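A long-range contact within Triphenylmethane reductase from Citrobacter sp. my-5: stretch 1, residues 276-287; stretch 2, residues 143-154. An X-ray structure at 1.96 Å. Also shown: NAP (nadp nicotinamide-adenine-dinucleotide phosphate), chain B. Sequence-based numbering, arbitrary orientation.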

ATOM      1  N   PRO A 276     -18.917   1.847  28.841  1.00 26.59           N
ATOM      2  CA  PRO A 276     -20.281   1.953  28.339  1.00 26.12           C
ATOM      3  C   PRO A 276     -20.499   3.307  27.666  1.00 25.21           C
ATOM      4  O   PRO A 276     -20.002   4.329  28.150  1.00 26.00           O
ATOM      5  CB  PRO A 276     -21.118   1.873  29.616  1.00 26.92           C
ATOM      6  CG  PRO A 276     -20.270   1.141  30.581  1.00 27.10           C
ATOM      7  CD  PRO A 276     -18.894   1.622  30.301  1.00 26.32           C
ATOM      8  N   LEU A 277     -21.264   3.320  26.587  1.00 24.63           N
ATOM      9  CA  LEU A 277     -21.581   4.568  25.871  1.00 24.41           C
ATOM     10  C   LEU A 277     -22.153   5.632  26.811  1.00 24.17           C
ATOM     11  O   LEU A 277     -21.812   6.815  26.711  1.00 23.07           O
ATOM     12  CB  LEU A 277     -22.556   4.283  24.725  1.00 24.18           C
ATOM     13  CG  LEU A 277     -22.887   5.410  23.741  1.00 24.20           C
ATOM     14  CD1 LEU A 277     -21.616   5.912  22.981  1.00 24.56           C
ATOM     15  CD2 LEU A 277     -23.916   4.849  22.774  1.00 24.93           C
ATOM     16  N   LYS A 278     -23.013   5.204  27.737  1.00 25.08           N
ATOM     17  CA  LYS A 278     -23.646   6.143  28.682  1.00 26.17           C
ATOM     18  C   LYS A 278     -22.617   6.893  29.534  1.00 26.24           C
ATOM     19  O   LYS A 278     -22.788   8.088  29.789  1.00 27.13           O
ATOM     20  CB  LYS A 278     -24.679   5.441  29.583  1.00 25.57           C
ATOM     21  CG  LYS A 278     -25.565   6.450  30.319  1.00 27.36           C
ATOM     22  CD  LYS A 278     -26.514   5.826  31.336  1.00 29.65           C
ATOM     23  CE  LYS A 278     -27.531   4.922  30.677  1.00 34.92           C
ATOM     24  NZ  LYS A 278     -28.408   5.642  29.695  1.00 36.77           N
ATOM     25  N   GLU A 279     -21.569   6.199  29.977  1.00 26.81           N
ATOM     26  CA  GLU A 279     -20.460   6.823  30.730  1.00 27.01           C
ATOM     27  C   GLU A 279     -19.717   7.863  29.894  1.00 26.18           C
ATOM     28  O   GLU A 279     -19.323   8.916  30.395  1.00 25.00           O
ATOM     29  CB  GLU A 279     -19.491   5.757  31.275  1.00 27.77           C
ATOM     30  CG  GLU A 279     -18.232   6.289  31.997  1.00 30.60           C
ATOM     31  CD  GLU A 279     -18.492   7.112  33.285  1.00 40.06           C
ATOM     32  OE1 GLU A 279     -19.664   7.264  33.740  1.00 42.34           O
ATOM     33  OE2 GLU A 279     -17.485   7.601  33.866  1.00 43.48           O
ATOM     34  N   THR A 280     -19.545   7.574  28.604  1.00 25.23           N
ATOM     35  CA  THR A 280     -18.905   8.528  27.700  1.00 24.35           C
ATOM     36  C   THR A 280     -19.805   9.742  27.494  1.00 24.87           C
ATOM     37  O   THR A 280     -19.319  10.871  27.456  1.00 24.45           O
ATOM     38  CB  THR A 280     -18.490   7.840  26.352  1.00 24.76           C
ATOM     39  OG1 THR A 280     -17.623   6.730  26.650  1.00 23.01           O
ATOM     40  CG2 THR A 280     -17.751   8.811  25.449  1.00 24.66           C
ATOM     41  N   VAL A 281     -21.114   9.520  27.367  1.00 24.84           N
ATOM     42  CA  VAL A 281     -22.060  10.641  27.234  1.00 25.50           C
ATOM     43  C   VAL A 281     -22.007  11.525  28.501  1.00 26.46           C
ATOM     44  O   VAL A 281     -21.953  12.759  28.411  1.00 26.00           O
ATOM     45  CB  VAL A 281     -23.518  10.167  26.917  1.00 25.39           C
ATOM     46  CG1 VAL A 281     -24.517  11.314  27.032  1.00 24.88           C
ATOM     47  CG2 VAL A 281     -23.599   9.529  25.509  1.00 24.78           C
ATOM     48  N   LYS A 282     -21.986  10.892  29.674  1.00 27.71           N
ATOM     49  CA  LYS A 282     -21.932  11.651  30.925  1.00 29.60           C
ATOM     50  C   LYS A 282     -20.685  12.511  31.002  1.00 30.38           C
ATOM     51  O   LYS A 282     -20.772  13.677  31.378  1.00 30.16           O
ATOM     52  CB  LYS A 282     -22.023  10.760  32.153  1.00 29.18           C
ATOM     53  CG  LYS A 282     -23.379  10.149  32.386  1.00 31.23           C
ATOM     54  CD  LYS A 282     -23.383   9.480  33.753  1.00 35.94           C
ATOM     55  CE  LYS A 282     -24.436   8.408  33.864  1.00 37.62           C
ATOM     56  NZ  LYS A 282     -24.480   7.908  35.276  1.00 39.91           N
ATOM     57  N   GLN A 283     -19.534  11.929  30.656  1.00 31.73           N
ATOM     58  CA  GLN A 283     -18.258  12.645  30.653  1.00 33.60           C
ATOM     59  C   GLN A 283     -18.286  13.816  29.679  1.00 33.86           C
ATOM     60  O   GLN A 283     -17.867  14.924  30.022  1.00 34.48           O
ATOM     61  CB  GLN A 283     -17.101  11.706  30.282  1.00 33.29           C
ATOM     62  CG  GLN A 283     -16.693  10.729  31.375  1.00 36.16           C
ATOM     63  CD  GLN A 283     -15.839   9.582  30.856  1.00 37.45           C
ATOM     64  OE1 GLN A 283     -15.418   9.573  29.691  1.00 43.09           O
ATOM     65  NE2 GLN A 283     -15.577   8.604  31.714  1.00 40.05           N
ATOM     66  N   ALA A 284     -18.788  13.575  28.471  1.00 34.42           N
ATOM     67  CA  ALA A 284     -18.837  14.597  27.418  1.00 35.55           C
ATOM     68  C   ALA A 284     -19.613  15.837  27.860  1.00 36.75           C
ATOM     69  O   ALA A 284     -19.260  16.965  27.517  1.00 36.19           O
ATOM     70  CB  ALA A 284     -19.453  14.024  26.144  1.00 34.86           C
ATOM     71  N   LEU A 285     -20.681  15.603  28.616  1.00 38.65           N
ATOM     72  CA  LEU A 285     -21.554  16.661  29.085  1.00 40.92           C
ATOM     73  C   LEU A 285     -21.243  17.108  30.505  1.00 41.97           C
ATOM     74  O   LEU A 285     -21.858  18.050  30.989  1.00 42.60           O
ATOM     75  CB  LEU A 285     -22.993  16.181  29.070  1.00 40.48           C
ATOM     76  CG  LEU A 285     -23.663  15.798  27.770  1.00 41.14           C
ATOM     77  CD1 LEU A 285     -25.041  15.332  28.158  1.00 42.04           C
ATOM     78  CD2 LEU A 285     -23.711  16.973  26.799  1.00 40.75           C
ATOM     79  N   LYS A 286     -20.301  16.430  31.158  1.00 43.85           N
ATOM     80  CA  LYS A 286     -20.127  16.472  32.623  1.00 45.76           C
ATOM     81  C   LYS A 286     -21.475  16.436  33.384  1.00 46.83           C
ATOM     82  O   LYS A 286     -21.787  17.327  34.183  1.00 47.08           O
ATOM     83  CB  LYS A 286     -19.193  17.608  33.071  1.00 46.00           C
ATOM     84  CG  LYS A 286     -19.337  18.930  32.316  1.00 47.04           C
ATOM     85  CD  LYS A 286     -18.068  19.778  32.376  1.00 48.78           C
ATOM     86  CE  LYS A 286     -16.982  19.254  31.430  1.00 50.04           C
ATOM     87  NZ  LYS A 286     -15.729  20.052  31.553  1.00 50.01           N
ATOM     88  N   MET A 287     -22.263  15.395  33.098  1.00 47.96           N
ATOM     89  CA  MET A 287     -23.578  15.184  33.700  1.00 49.03           C
ATOM     90  C   MET A 287     -23.637  13.813  34.362  1.00 49.25           C
ATOM     91  O   MET A 287     -24.697  13.178  34.398  1.00 49.79           O
ATOM     92  CB  MET A 287     -24.693  15.302  32.648  1.00 48.85           C
ATOM     93  CG  MET A 287     -25.537  16.574  32.732  1.00 49.84           C
ATOM     94  SD  MET A 287     -26.508  16.884  31.227  1.00 51.43           S
ATOM     95  CE  MET A 287     -27.603  18.207  31.759  1.00 50.76           C
TER
HETATM   96  PA  NAP B1288      -4.957  14.800  16.012  1.00 36.33           P
HETATM   97  O1A NAP B1288      -5.549  15.655  14.946  1.00 36.71           O
HETATM   98  O2A NAP B1288      -5.225  15.244  17.396  1.00 33.47           O
HETATM   99  O5B NAP B1288      -3.385  14.626  15.811  1.00 36.23           O
HETATM  100  C5B NAP B1288      -2.755  14.491  14.556  1.00 38.62           C
HETATM  101  C4B NAP B1288      -1.268  14.539  14.872  1.00 38.50           C
HETATM  102  O4B NAP B1288      -0.493  14.422  13.686  1.00 40.48           O
HETATM  103  C3B NAP B1288      -0.945  15.888  15.515  1.00 38.56           C
HETATM  104  O3B NAP B1288      -0.138  15.687  16.647  1.00 35.97           O
HETATM  105  C2B NAP B1288      -0.148  16.609  14.464  1.00 39.72           C
HETATM  106  O2B NAP B1288       0.866  17.368  15.042  1.00 43.53           O
HETATM  107  C1B NAP B1288       0.477  15.450  13.715  1.00 37.27           C
HETATM  108  N9A NAP B1288       0.934  15.904  12.395  1.00 35.60           N
HETATM  109  C8A NAP B1288       0.223  16.568  11.434  1.00 35.30           C
HETATM  110  N7A NAP B1288       1.051  16.791  10.386  1.00 36.35           N
HETATM  111  C5A NAP B1288       2.276  16.300  10.686  1.00 34.60           C
HETATM  112  C6A NAP B1288       3.482  16.269   9.985  1.00 35.09           C
HETATM  113  N6A NAP B1288       3.584  16.799   8.769  1.00 34.45           N
HETATM  114  N1A NAP B1288       4.579  15.678  10.570  1.00 34.41           N
HETATM  115  C2A NAP B1288       4.491  15.138  11.834  1.00 33.61           C
HETATM  116  N3A NAP B1288       3.299  15.162  12.521  1.00 33.67           N
HETATM  117  C4A NAP B1288       2.212  15.743  11.951  1.00 34.70           C
HETATM  118  O3  NAP B1288      -5.535  13.298  15.782  1.00 34.94           O
HETATM  119  PN  NAP B1288      -6.008  12.185  16.845  1.00 35.18           P
HETATM  120  O1N NAP B1288      -4.942  12.078  17.854  1.00 32.01           O
HETATM  121  O2N NAP B1288      -7.404  12.483  17.269  1.00 35.10           O
HETATM  122  O5D NAP B1288      -5.952  10.815  15.938  1.00 34.42           O
HETATM  123  C5D NAP B1288      -4.701  10.313  15.489  1.00 36.46           C
HETATM  124  C4D NAP B1288      -4.695   9.857  14.026  1.00 37.74           C
HETATM  125  O4D NAP B1288      -5.757   8.942  13.816  1.00 39.24           O
HETATM  126  C3D NAP B1288      -4.930  11.006  13.042  1.00 38.77           C
HETATM  127  O3D NAP B1288      -3.758  11.617  12.564  1.00 38.26           O
HETATM  128  C2D NAP B1288      -5.724  10.379  11.911  1.00 39.87           C
HETATM  129  O2D NAP B1288      -4.931   9.843  10.873  1.00 41.63           O
HETATM  130  C1D NAP B1288      -6.417   9.217  12.589  1.00 41.70           C
HETATM  131  N1N NAP B1288      -7.837   9.565  12.758  1.00 43.62           N
HETATM  132  C2N NAP B1288      -8.679   8.557  13.109  1.00 45.88           C
HETATM  133  C3N NAP B1288     -10.017   8.797  13.238  1.00 45.73           C
HETATM  134  C7N NAP B1288     -10.936   7.710  13.598  1.00 45.88           C
HETATM  135  O7N NAP B1288     -12.291   8.082  13.838  1.00 45.63           O
HETATM  136  N7N NAP B1288     -10.442   6.467  13.630  1.00 43.55           N
HETATM  137  C4N NAP B1288     -10.513  10.111  13.106  1.00 46.53           C
HETATM  138  C5N NAP B1288      -9.638  11.136  12.845  1.00 46.88           C
HETATM  139  C6N NAP B1288      -8.290  10.843  12.614  1.00 45.79           C
HETATM  140  P2B NAP B1288       0.679  18.940  15.362  1.00 49.09           P
HETATM  141  O1X NAP B1288       0.298  19.057  16.825  1.00 47.46           O
HETATM  142  O2X NAP B1288      -0.405  19.578  14.509  1.00 46.44           O
HETATM  143  O3X NAP B1288       2.028  19.566  15.075  1.00 48.15           O
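Stretch 2 (143-154) YTDFFVNEGLRA

Stretch 2 packs as a segment of broken helical turns, interrupted by an extended step at Val-148 and Asn-149, along one side of the C-terminal helix of stretch 1, through a mainly apolar contact that buries 473 Å² and is closed at its far end by an arginine reaching the helix C-terminus. Contacts advance in the same sense along both chains, from Leu-277 against Thr-144 to Lys-286 against Arg-153.

Stretch 2 begins with a weakly bonded helical turn at about 144-147, which Val-148 and Asn-149 leave in extended conformation; residues 150-152 then resume helical phi/psi without the regular bonds and lead into the helix that contains Arg-153. Asn-149, whose CB points away from stretch 1, braces the break by donating from ND2 to Asp-145 O (2.9 Å).

Val-148 is the centre of the apolar contact. Its CB points toward the helix, and its CG1 lies 3.7 Å from Val-281 CG2, 4.0 Å from Thr-280 CG2 and 4.1 Å from Ala-284 CB, so that the valine meets successive turns of the helix; its CG2 is 4.1 Å from Leu-277 CD1. That same CD1 of Leu-277 approaches Thr-144 CG2 at 3.8 Å. The backbones come closest where the helix presents only a methyl group: the CA atoms of Ala-284 and Asn-149 are 4.6 Å apart, and Ala-284 CB touches Asn-149 C at 3.6 Å.

Beyond this point, Leu-285 CD2 rests 4.1 Å from Leu-152 CB and 3.8 Å from Arg-153 CG. The guanidinium of Arg-153 extends to the end of the helix, with Leu-285 CA over one face, and its NH1 donates a weak hydrogen bond to Ala-284 O (3.1 Å, 128°). Ala-284 O also receives a CA-H...O contact from Glu-150 CA at 3.5 Å. Lys-286 then leaves the helix with positive phi in a Schellman motif.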

ATOM      1  N   TYR A 143     -13.487   6.932  16.201  1.00 21.34           N
ATOM      2  CA  TYR A 143     -13.545   7.426  17.579  1.00 22.20           C
ATOM      3  C   TYR A 143     -14.968   7.733  18.023  1.00 21.72           C
ATOM      4  O   TYR A 143     -15.664   8.477  17.363  1.00 21.13           O
ATOM      5  CB  TYR A 143     -12.703   8.699  17.755  1.00 22.61           C
ATOM      6  CG  TYR A 143     -11.239   8.579  17.377  1.00 24.12           C
ATOM      7  CD1 TYR A 143     -10.534   7.411  17.622  1.00 25.40           C
ATOM      8  CD2 TYR A 143     -10.554   9.663  16.820  1.00 22.78           C
ATOM      9  CE1 TYR A 143      -9.160   7.290  17.277  1.00 27.31           C
ATOM     10  CE2 TYR A 143      -9.195   9.566  16.477  1.00 25.84           C
ATOM     11  CZ  TYR A 143      -8.510   8.379  16.724  1.00 26.78           C
ATOM     12  OH  TYR A 143      -7.185   8.269  16.418  1.00 28.30           O
ATOM     13  N   THR A 144     -15.383   7.160  19.154  1.00 21.80           N
ATOM     14  CA  THR A 144     -16.664   7.531  19.774  1.00 21.89           C
ATOM     15  C   THR A 144     -16.698   9.047  20.016  1.00 22.88           C
ATOM     16  O   THR A 144     -17.749   9.674  19.886  1.00 22.35           O
ATOM     17  CB  THR A 144     -16.837   6.788  21.089  1.00 22.25           C
ATOM     18  OG1 THR A 144     -16.766   5.389  20.829  1.00 20.80           O
ATOM     19  CG2 THR A 144     -18.180   7.116  21.773  1.00 18.76           C
ATOM     20  N   ASP A 145     -15.523   9.623  20.320  1.00 23.48           N
ATOM     21  CA  ASP A 145     -15.370  11.070  20.622  1.00 24.06           C
ATOM     22  C   ASP A 145     -15.781  11.950  19.458  1.00 24.38           C
ATOM     23  O   ASP A 145     -16.129  13.098  19.668  1.00 24.44           O
ATOM     24  CB  ASP A 145     -13.905  11.440  20.989  1.00 24.84           C
ATOM     25  CG  ASP A 145     -13.207  10.387  21.832  1.00 25.94           C
ATOM     26  OD1 ASP A 145     -13.125   9.218  21.412  1.00 23.35           O
ATOM     27  OD2 ASP A 145     -12.680  10.736  22.918  1.00 29.44           O
ATOM     28  N   PHE A 146     -15.748  11.410  18.235  1.00 24.66           N
ATOM     29  CA  PHE A 146     -16.170  12.151  17.047  1.00 25.47           C
ATOM     30  C   PHE A 146     -17.656  12.464  17.160  1.00 25.59           C
ATOM     31  O   PHE A 146     -18.079  13.559  16.820  1.00 25.11           O
ATOM     32  CB  PHE A 146     -15.867  11.381  15.748  1.00 27.02           C
ATOM     33  CG  PHE A 146     -16.216  12.141  14.493  1.00 28.65           C
ATOM     34  CD1 PHE A 146     -15.416  13.210  14.068  1.00 30.36           C
ATOM     35  CD2 PHE A 146     -17.347  11.810  13.750  1.00 30.05           C
ATOM     36  CE1 PHE A 146     -15.733  13.927  12.918  1.00 30.72           C
ATOM     37  CE2 PHE A 146     -17.686  12.536  12.602  1.00 30.72           C
ATOM     38  CZ  PHE A 146     -16.863  13.594  12.185  1.00 29.93           C
ATOM     39  N   PHE A 147     -18.422  11.519  17.712  1.00 25.01           N
ATOM     40  CA  PHE A 147     -19.881  11.611  17.801  1.00 25.27           C
ATOM     41  C   PHE A 147     -20.384  12.083  19.191  1.00 25.08           C
ATOM     42  O   PHE A 147     -21.459  12.671  19.326  1.00 25.88           O
ATOM     43  CB  PHE A 147     -20.482  10.234  17.490  1.00 25.12           C
ATOM     44  CG  PHE A 147     -19.950   9.609  16.225  1.00 25.02           C
ATOM     45  CD1 PHE A 147     -20.347  10.085  14.985  1.00 26.43           C
ATOM     46  CD2 PHE A 147     -19.026   8.567  16.279  1.00 25.84           C
ATOM     47  CE1 PHE A 147     -19.862   9.502  13.796  1.00 26.71           C
ATOM     48  CE2 PHE A 147     -18.530   7.985  15.102  1.00 25.78           C
ATOM     49  CZ  PHE A 147     -18.932   8.465  13.869  1.00 26.00           C
ATOM     50  N   VAL A 148     -19.597  11.810  20.223  1.00 24.63           N
ATOM     51  CA  VAL A 148     -20.030  12.028  21.589  1.00 23.49           C
ATOM     52  C   VAL A 148     -19.003  12.929  22.262  1.00 24.41           C
ATOM     53  O   VAL A 148     -17.936  12.491  22.662  1.00 23.31           O
ATOM     54  CB  VAL A 148     -20.177  10.697  22.359  1.00 23.86           C
ATOM     55  CG1 VAL A 148     -20.662  10.950  23.785  1.00 23.29           C
ATOM     56  CG2 VAL A 148     -21.142   9.739  21.631  1.00 19.83           C
ATOM     57  N   ASN A 149     -19.353  14.202  22.373  1.00 24.87           N
ATOM     58  CA  ASN A 149     -18.438  15.227  22.855  1.00 25.67           C
ATOM     59  C   ASN A 149     -19.308  16.357  23.370  1.00 26.24           C
ATOM     60  O   ASN A 149     -20.547  16.229  23.348  1.00 24.65           O
ATOM     61  CB  ASN A 149     -17.485  15.700  21.732  1.00 25.99           C
ATOM     62  CG  ASN A 149     -18.219  16.069  20.448  1.00 26.25           C
ATOM     63  OD1 ASN A 149     -19.075  16.957  20.438  1.00 28.15           O
ATOM     64  ND2 ASN A 149     -17.900  15.376  19.364  1.00 25.51           N
ATOM     65  N   GLU A 150     -18.671  17.446  23.821  1.00 26.61           N
ATOM     66  CA  GLU A 150     -19.375  18.593  24.431  1.00 28.64           C
ATOM     67  C   GLU A 150     -20.396  19.218  23.483  1.00 27.30           C
ATOM     68  O   GLU A 150     -21.361  19.842  23.923  1.00 26.89           O
ATOM     69  CB  GLU A 150     -18.365  19.644  24.919  1.00 28.96           C
ATOM     70  CG  GLU A 150     -17.540  20.294  23.780  1.00 33.11           C
ATOM     71  CD  GLU A 150     -16.382  21.164  24.274  1.00 35.26           C
ATOM     72  OE1 GLU A 150     -16.451  21.660  25.424  1.00 41.14           O
ATOM     73  OE2 GLU A 150     -15.403  21.356  23.501  1.00 40.13           O
ATOM     74  N   GLY A 151     -20.150  19.052  22.186  1.00 27.42           N
ATOM     75  CA  GLY A 151     -21.051  19.467  21.118  1.00 27.56           C
ATOM     76  C   GLY A 151     -22.462  18.912  21.201  1.00 27.61           C
ATOM     77  O   GLY A 151     -23.388  19.501  20.623  1.00 28.08           O
ATOM     78  N   LEU A 152     -22.638  17.788  21.901  1.00 26.89           N
ATOM     79  CA  LEU A 152     -23.968  17.215  22.145  1.00 26.72           C
ATOM     80  C   LEU A 152     -24.897  18.153  22.926  1.00 27.18           C
ATOM     81  O   LEU A 152     -26.108  17.985  22.879  1.00 27.28           O
ATOM     82  CB  LEU A 152     -23.886  15.854  22.848  1.00 26.48           C
ATOM     83  CG  LEU A 152     -23.508  14.630  21.975  1.00 26.25           C
ATOM     84  CD1 LEU A 152     -23.744  13.409  22.774  1.00 23.91           C
ATOM     85  CD2 LEU A 152     -24.340  14.571  20.681  1.00 24.17           C
ATOM     86  N   ARG A 153     -24.332  19.135  23.626  1.00 27.92           N
ATOM     87  CA  ARG A 153     -25.121  20.184  24.304  1.00 29.05           C
ATOM     88  C   ARG A 153     -26.043  20.880  23.327  1.00 28.90           C
ATOM     89  O   ARG A 153     -27.159  21.255  23.680  1.00 29.60           O
ATOM     90  CB  ARG A 153     -24.213  21.217  24.982  1.00 29.53           C
ATOM     91  CG  ARG A 153     -23.557  20.687  26.233  1.00 32.86           C
ATOM     92  CD  ARG A 153     -22.430  21.589  26.719  1.00 39.37           C
ATOM     93  NE  ARG A 153     -22.068  21.252  28.098  1.00 44.16           N
ATOM     94  CZ  ARG A 153     -21.056  20.456  28.461  1.00 46.21           C
ATOM     95  NH1 ARG A 153     -20.250  19.891  27.561  1.00 44.71           N
ATOM     96  NH2 ARG A 153     -20.843  20.238  29.753  1.00 47.85           N
ATOM     97  N   ALA A 154     -25.564  21.058  22.100  1.00 28.76           N
ATOM     98  CA  ALA A 154     -26.369  21.620  21.026  1.00 28.71           C
ATOM     99  C   ALA A 154     -27.600  20.758  20.774  1.00 28.68           C
ATOM    100  O   ALA A 154     -28.680  21.277  20.486  1.00 27.65           O
ATOM    101  CB  ALA A 154     -25.535  21.745  19.744  1.00 29.19           C
TER